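Local coordinates for DNA endonuclease i-cvui (Chlorella vulgaris, PDB 5A78), which acts as a LAGLIDADG homing endonuclease, binding a long DNA target through the major groove and cutting it to promote intron homing, at a contact of chain A with DNA. Residues are numbered along the deposited sequence; one frame, centred on the assembly and turned at random.

Site 1: a contact of chain A with DNA. Residues 23-24, 26, 138-140. With nucleotides of chain B.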
loop_
_atom_site.group_PDB
_atom_site.type_symbol
_atom_site.label_atom_id
_atom_site.label_comp_id
_atom_site.label_asym_id
_atom_site.label_seq_id
_atom_site.Cartn_x
_atom_site.Cartn_y
_atom_site.Cartn_z
ATOM N N GLY A 23 5.442 -1.248 -1.692
ATOM C CA GLY A 23 6.743 -1.833 -1.474
ATOM C C GLY A 23 7.589 -1.820 -2.726
ATOM O O GLY A 23 7.261 -1.178 -3.717
ATOM N N CYS A 24 8.704 -2.527 -2.660
ATOM C CA CYS A 24 9.615 -2.618 -3.783
ATOM C C CYS A 24 10.558 -3.753 -3.510
ATOM O O CYS A 24 11.491 -3.620 -2.714
ATOM C CB CYS A 24 10.397 -1.318 -3.998
ATOM S SG CYS A 24 11.213 -1.228 -5.631
ATOM N N ASN A 26 13.299 -5.689 -5.360
ATOM C CA ASN A 26 14.026 -5.299 -6.561
ATOM C C ASN A 26 15.455 -5.830 -6.629
ATOM O O ASN A 26 16.032 -6.264 -5.631
ATOM C CB ASN A 26 14.034 -3.770 -6.671
ATOM C CG ASN A 26 14.362 -3.275 -8.072
ATOM O OD1 ASN A 26 14.876 -4.017 -8.918
ATOM N ND2 ASN A 26 14.053 -2.009 -8.326
ATOM N N THR A 138 8.742 -4.542 -12.818
ATOM C CA THR A 138 8.603 -3.319 -12.089
ATOM C C THR A 138 8.122 -2.233 -12.985
ATOM O O THR A 138 8.681 -1.955 -14.038
ATOM C CB THR A 138 9.905 -2.875 -11.460
ATOM O OG1 THR A 138 10.890 -2.752 -12.477
ATOM C CG2 THR A 138 10.342 -3.868 -10.472
ATOM N N ASP A 139 7.067 -1.582 -12.540
ATOM C CA ASP A 139 6.402 -0.588 -13.330
ATOM C C ASP A 139 7.430 0.429 -13.720
ATOM O O ASP A 139 7.185 1.338 -14.464
ATOM C CB ASP A 139 5.268 0.020 -12.515
ATOM C CG ASP A 139 4.439 -1.036 -11.784
ATOM O OD1 ASP A 139 4.139 -2.084 -12.373
ATOM O OD2 ASP A 139 4.078 -0.811 -10.612
ATOM N N GLY A 140 8.631 0.229 -13.232
ATOM C CA GLY A 140 9.667 1.225 -13.434
ATOM C C GLY A 140 10.299 1.144 -14.810
ATOM O O GLY A 140 10.222 0.114 -15.480
ATOM P P DA B 16 8.302 -0.131 -8.355
ATOM O OP1 DA B 16 7.531 -0.694 -9.499
ATOM O OP2 DA B 16 8.547 -0.980 -7.166
ATOM O "O5'" DA B 16 9.645 0.493 -8.932
ATOM C "C5'" DA B 16 9.561 1.742 -9.626
ATOM C "C4'" DA B 16 10.916 2.169 -10.138
ATOM O "O4'" DA B 16 11.404 3.278 -9.336
ATOM C "C3'" DA B 16 11.994 1.093 -10.059
ATOM O "O3'" DA B 16 12.903 1.242 -11.140
ATOM C "C2'" DA B 16 12.658 1.414 -8.729
ATOM C "C1'" DA B 16 12.646 2.930 -8.790
ATOM N N9 DA B 16 12.825 3.578 -7.493
ATOM C C8 DA B 16 12.817 2.979 -6.261
ATOM N N7 DA B 16 13.055 3.805 -5.277
ATOM C C5 DA B 16 13.244 5.026 -5.906
ATOM C C6 DA B 16 13.534 6.319 -5.416
ATOM N N6 DA B 16 13.677 6.605 -4.111
ATOM N N1 DA B 16 13.663 7.314 -6.321
ATOM C C2 DA B 16 13.505 7.031 -7.618
ATOM N N3 DA B 16 13.229 5.866 -8.187
ATOM C C4 DA B 16 13.113 4.899 -7.270
ATOM P P DC B 17 13.924 0.055 -11.501
ATOM O OP1 DC B 17 14.301 0.194 -12.921
ATOM O OP2 DC B 17 13.295 -1.198 -11.023
ATOM O "O5'" DC B 17 15.195 0.329 -10.558
ATOM C "C5'" DC B 17 16.410 0.788 -11.112
ATOM C "C4'" DC B 17 16.350 2.268 -11.433
ATOM O "O4'" DC B 17 15.525 2.943 -10.459
ATOM C "C3'" DC B 17 17.688 2.963 -11.366
ATOM O "O3'" DC B 17 18.333 2.865 -12.623
ATOM C "C2'" DC B 17 17.314 4.404 -11.024
ATOM C "C1'" DC B 17 16.041 4.233 -10.186
ATOM N N1 DC B 17 16.242 4.336 -8.719
ATOM C C2 DC B 17 16.646 5.551 -8.149
ATOM O O2 DC B 17 16.854 6.529 -8.880
ATOM N N3 DC B 17 16.816 5.618 -6.805
ATOM C C4 DC B 17 16.582 4.549 -6.043
ATOM N N4 DC B 17 16.748 4.683 -4.721
ATOM C C5 DC B 17 16.165 3.302 -6.601
ATOM C C6 DC B 17 16.009 3.243 -7.929
#
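Two donors converge on OP2 of DC17 of chain B, a non-bridging oxygen of the phosphate that joins this nucleotide to DA16. The shorter bond comes from the side-chain amide of Asn26, whose ND2 lies 2.9 Å from DC17 OP2; the angle of 141° at the hydrogen shows it bent, and the oxygen stands 26° out of the amide plane. A weak bond from the same nitrogen to DC17 O5', the ester oxygen of that phosphate, adds little to this grip. The second donor is the hydroxyl OG1 of Thr138, 3.2 Å from DC17 OP2. Its first torsion of 57° sets OG1 between the backbone N and the carbonyl carbon, while CG2 swings anti to that carbon and comes no nearer to OP2 than a loose carbon contact.

One phosphate earlier, the groups are weaker partners. The thiol SG of Cys24 lies 3.1 Å from DA16 OP2, at best a weak bond. On the other non-bridging oxygen, the backbone N of Asp139 makes a weak bond of 3.2 Å to DA16 OP1. The Asp139 carboxylate OD2 lies 3.6 Å from DA16 OP1, and the two negative groups are likely to disfavour each other at this spacing. Gly140 adds a carbon contact, its CA 3.6 Å from DA16 C4' on the deoxyribose.

All of these contacts fall on phosphates or sugar, so they would read backbone shape rather than base sequence. Gly23 closes the LAGLIDADG motif, and strand 23-31 departs directly from it; a loop carrying Thr138 to Gly140 meets the same strand of DNA from another side. Together they clamp consecutive phosphates and probably help to fix the register of the duplex on the enzyme.

Site 2: a contact of chain A with DNA. Residues 48, 70, 72, 78. With nucleotides of chain B; nucleotides of chain C.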
loop_
_atom_site.group_PDB
_atom_site.type_symbol
_atom_site.label_atom_id
_atom_site.label_comp_id
_atom_site.label_asym_id
_atom_site.label_seq_id
_atom_site.Cartn_x
_atom_site.Cartn_y
_atom_site.Cartn_z
ATOM N N PHE A 48 7.978 2.530 1.501
ATOM C CA PHE A 48 7.916 3.983 1.586
ATOM C C PHE A 48 6.706 4.469 2.376
ATOM O O PHE A 48 5.616 3.919 2.264
ATOM C CB PHE A 48 7.867 4.618 0.195
ATOM C CG PHE A 48 8.846 4.050 -0.771
ATOM C CD1 PHE A 48 8.538 2.915 -1.499
ATOM C CD2 PHE A 48 10.076 4.653 -0.973
ATOM C CE1 PHE A 48 9.433 2.386 -2.396
ATOM C CE2 PHE A 48 10.984 4.118 -1.886
ATOM C CZ PHE A 48 10.657 2.990 -2.591
ATOM N N ARG A 70 15.600 5.639 7.046
ATOM C CA ARG A 70 16.117 6.975 6.774
ATOM C C ARG A 70 15.026 7.931 6.300
ATOM O O ARG A 70 14.071 7.531 5.612
ATOM C CB ARG A 70 17.237 6.923 5.730
ATOM C CG ARG A 70 16.776 6.441 4.357
ATOM C CD ARG A 70 17.304 7.319 3.223
ATOM N NE ARG A 70 16.991 6.727 1.929
ATOM C CZ ARG A 70 17.059 7.353 0.758
ATOM N NH1 ARG A 70 17.446 8.621 0.690
ATOM N NH2 ARG A 70 16.752 6.691 -0.359
ATOM N N ARG A 72 14.347 11.111 3.843
ATOM C CA ARG A 72 14.813 11.554 2.567
ATOM C C ARG A 72 14.565 13.039 2.588
ATOM O O ARG A 72 13.802 13.503 3.412
ATOM C CB ARG A 72 13.963 10.928 1.488
ATOM C CG ARG A 72 14.176 9.452 1.287
ATOM C CD ARG A 72 13.079 8.792 0.468
ATOM N NE ARG A 72 12.472 9.633 -0.532
ATOM C CZ ARG A 72 11.763 9.198 -1.557
ATOM N NH1 ARG A 72 11.556 7.926 -1.771
ATOM N NH2 ARG A 72 11.272 10.049 -2.388
ATOM N N GLU A 78 12.077 6.039 3.989
ATOM C CA GLU A 78 12.238 4.695 3.456
ATOM C C GLU A 78 12.684 3.716 4.537
ATOM O O GLU A 78 13.451 4.063 5.419
ATOM C CB GLU A 78 13.261 4.691 2.330
ATOM C CG GLU A 78 12.931 5.552 1.128
ATOM C CD GLU A 78 13.839 5.229 -0.057
ATOM O OE1 GLU A 78 14.803 4.443 0.130
ATOM O OE2 GLU A 78 13.592 5.752 -1.170
ATOM P P DG B 15 3.708 3.793 -4.389
ATOM O OP1 DG B 15 3.249 3.827 -5.807
ATOM O OP2 DG B 15 3.015 3.022 -3.343
ATOM O "O5'" DG B 15 5.237 3.308 -4.360
ATOM C "C5'" DG B 15 5.604 2.089 -4.944
ATOM C "C4'" DG B 15 6.356 2.348 -6.217
ATOM O "O4'" DG B 15 6.902 3.696 -6.218
ATOM C "C3'" DG B 15 7.541 1.431 -6.458
ATOM O "O3'" DG B 15 7.582 1.176 -7.813
ATOM C "C2'" DG B 15 8.741 2.284 -6.002
ATOM C "C1'" DG B 15 8.298 3.637 -6.512
ATOM N N9 DG B 15 8.917 4.796 -5.881
ATOM C C8 DG B 15 9.024 5.054 -4.540
ATOM N N7 DG B 15 9.549 6.219 -4.280
ATOM C C5 DG B 15 9.772 6.778 -5.531
ATOM C C6 DG B 15 10.325 8.027 -5.884
ATOM O O6 DG B 15 10.750 8.913 -5.137
ATOM N N1 DG B 15 10.379 8.196 -7.268
ATOM C C2 DG B 15 9.959 7.270 -8.186
ATOM N N2 DG B 15 10.085 7.607 -9.479
ATOM N N3 DG B 15 9.446 6.094 -7.864
ATOM C C4 DG B 15 9.385 5.918 -6.522
ATOM P P DA B 16 8.302 -0.131 -8.355
ATOM O OP1 DA B 16 7.531 -0.694 -9.499
ATOM O OP2 DA B 16 8.547 -0.980 -7.166
ATOM O "O5'" DA B 16 9.645 0.493 -8.932
ATOM C "C5'" DA B 16 9.561 1.742 -9.626
ATOM C "C4'" DA B 16 10.916 2.169 -10.138
ATOM O "O4'" DA B 16 11.404 3.278 -9.336
ATOM C "C3'" DA B 16 11.994 1.093 -10.059
ATOM O "O3'" DA B 16 12.903 1.242 -11.140
ATOM C "C2'" DA B 16 12.658 1.414 -8.729
ATOM C "C1'" DA B 16 12.646 2.930 -8.790
ATOM N N9 DA B 16 12.825 3.578 -7.493
ATOM C C8 DA B 16 12.817 2.979 -6.261
ATOM N N7 DA B 16 13.055 3.805 -5.277
ATOM C C5 DA B 16 13.244 5.026 -5.906
ATOM C C6 DA B 16 13.534 6.319 -5.416
ATOM N N6 DA B 16 13.677 6.605 -4.111
ATOM N N1 DA B 16 13.663 7.314 -6.321
ATOM C C2 DA B 16 13.505 7.031 -7.618
ATOM N N3 DA B 16 13.229 5.866 -8.187
ATOM C C4 DA B 16 13.113 4.899 -7.270
ATOM P P DC C 7 21.250 10.226 5.255
ATOM O OP1 DC C 7 21.637 11.332 6.162
ATOM O OP2 DC C 7 19.996 9.486 5.516
ATOM O "O5'" DC C 7 21.253 10.762 3.741
ATOM C "C5'" DC C 7 22.521 10.996 3.091
ATOM C "C4'" DC C 7 22.431 10.850 1.575
ATOM O "O4'" DC C 7 22.074 9.510 1.217
ATOM C "C3'" DC C 7 21.366 11.700 0.883
ATOM O "O3'" DC C 7 21.920 12.922 0.437
ATOM C "C2'" DC C 7 20.896 10.825 -0.303
ATOM C "C1'" DC C 7 21.732 9.560 -0.140
ATOM N N1 DC C 7 21.045 8.311 -0.507
ATOM C C2 DC C 7 20.964 7.932 -1.850
ATOM O O2 DC C 7 21.459 8.666 -2.718
ATOM N N3 DC C 7 20.344 6.771 -2.164
ATOM C C4 DC C 7 19.826 6.005 -1.201
ATOM N N4 DC C 7 19.222 4.863 -1.561
ATOM C C5 DC C 7 19.905 6.369 0.164
ATOM C C6 DC C 7 20.515 7.523 0.466
ATOM P P DG C 8 20.984 14.224 0.393
ATOM O OP1 DG C 8 21.829 15.427 0.606
ATOM O OP2 DG C 8 19.852 13.919 1.284
ATOM O "O5'" DG C 8 20.401 14.218 -1.092
ATOM C "C5'" DG C 8 21.256 13.863 -2.157
ATOM C "C4'" DG C 8 20.586 14.102 -3.493
ATOM O "O4'" DG C 8 20.107 12.853 -4.035
ATOM C "C3'" DG C 8 19.395 15.047 -3.476
ATOM O "O3'" DG C 8 19.423 15.815 -4.684
ATOM C "C2'" DG C 8 18.189 14.094 -3.380
ATOM C "C1'" DG C 8 18.692 12.853 -4.120
ATOM N N9 DG C 8 18.216 11.566 -3.591
ATOM C C8 DG C 8 18.026 11.210 -2.273
ATOM N N7 DG C 8 17.634 9.969 -2.122
ATOM C C5 DG C 8 17.576 9.470 -3.421
ATOM C C6 DG C 8 17.215 8.174 -3.907
ATOM O O6 DG C 8 16.861 7.177 -3.263
ATOM N N1 DG C 8 17.294 8.103 -5.297
ATOM C C2 DG C 8 17.681 9.139 -6.116
ATOM N N2 DG C 8 17.702 8.891 -7.427
ATOM N N3 DG C 8 18.023 10.343 -5.679
ATOM C C4 DG C 8 17.942 10.440 -4.328
ATOM P P DT C 9 18.162 16.667 -5.183
ATOM O OP1 DT C 9 18.634 17.672 -6.165
ATOM O OP2 DT C 9 17.375 17.105 -4.002
ATOM O "O5'" DT C 9 17.347 15.613 -6.050
ATOM C "C5'" DT C 9 17.799 15.285 -7.352
ATOM C "C4'" DT C 9 16.677 14.686 -8.181
ATOM O "O4'" DT C 9 16.388 13.340 -7.712
ATOM C "C3'" DT C 9 15.346 15.435 -8.112
ATOM O "O3'" DT C 9 14.669 15.283 -9.353
ATOM C "C2'" DT C 9 14.626 14.670 -7.007
ATOM C "C1'" DT C 9 15.028 13.259 -7.393
ATOM N N1 DT C 9 14.816 12.232 -6.333
ATOM C C2 DT C 9 14.557 10.946 -6.725
ATOM O O2 DT C 9 14.528 10.611 -7.880
ATOM N N3 DT C 9 14.345 10.061 -5.712
ATOM C C4 DT C 9 14.348 10.329 -4.361
ATOM O O4 DT C 9 14.151 9.452 -3.522
ATOM C C5 DT C 9 14.614 11.712 -4.003
ATOM C C7 DT C 9 14.639 12.125 -2.558
ATOM C C6 DT C 9 14.830 12.593 -4.999
#
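Arg70 meets the major-groove edge of DG8 of chain C from a beta-sheet of the LAGLIDADG fold, the saddle that homing endonucleases of this family use to read DNA. Arg70 CB passes the DC7 phosphate, 3.8 Å from DC7 OP2. A first torsion of 64° and a bend at chi2 carry the chain past DC7, with CD passing loosely by DC7 C5 and Arg70 NE 3.4 Å from that same DC7 C5. The guanidinium lies with one face over the DC7 ring, Arg70 NH1 3.7 Å from the DC7 ring centroid in a cation-pi contact; the carbon spacing there is too short to be trusted. CG of Arg72 lies against the opposite face, toward its rim. At the tip, Arg70 NH1 donates to DG8 N7 at 3.1 Å, almost straight (177° at the hydrogen), and Arg70 NH2 donates to DG8 O6 at 2.9 Å. Both acceptors lie in the guanidinium plane, the end-on pairing characteristic of guanine recognition. NH2 also forms a salt bridge with Glu78 OE1, whose hydrogen bond is weak but which probably helps to hold the plane. A leucine here would keep some packing on DC7 but would probably leave DG8 N7 and O6 without their donors and Glu78 OE1 without its charged mate.

The exocyclic amine N6 of DA16 of chain B donates to Glu78 OE2 at 3.1 Å. It arrives nearly in line with the carboxylate bond, and OE2 takes NH1 of Arg72 on its anti lone pair as well. Arg72 NH2 reaches across to DG15 O6 at 3.0 Å, the acceptor tilted out of the guanidinium plane, while O4 of DT9 sits over that group's face. The C8 edge of DG15 points at the centre of the Phe48 ring face, Phe48 CZ 3.3 Å from DG15 C8, with the planes inclined at 55°.

The C-alpha centres of site 1 and site 2 lie about 15 Å apart, and they have no residue in common. What joins them is DA16 of chain B: site 1 touches its phosphate and sugar, site 2 the amine of its base. Strand 23-31 and the loop of residues 138-140 serve the backbone, whereas strands 39-50, 68-71 and 76-82, with Arg72 just after strand 68-71, serve the bases. Positioning and sequence reading thus appear to be divided between separate elements. The assembly holds two protein copies, so both sets recur, consistent with the homodimeric enzymes of this family gripping two half-sites.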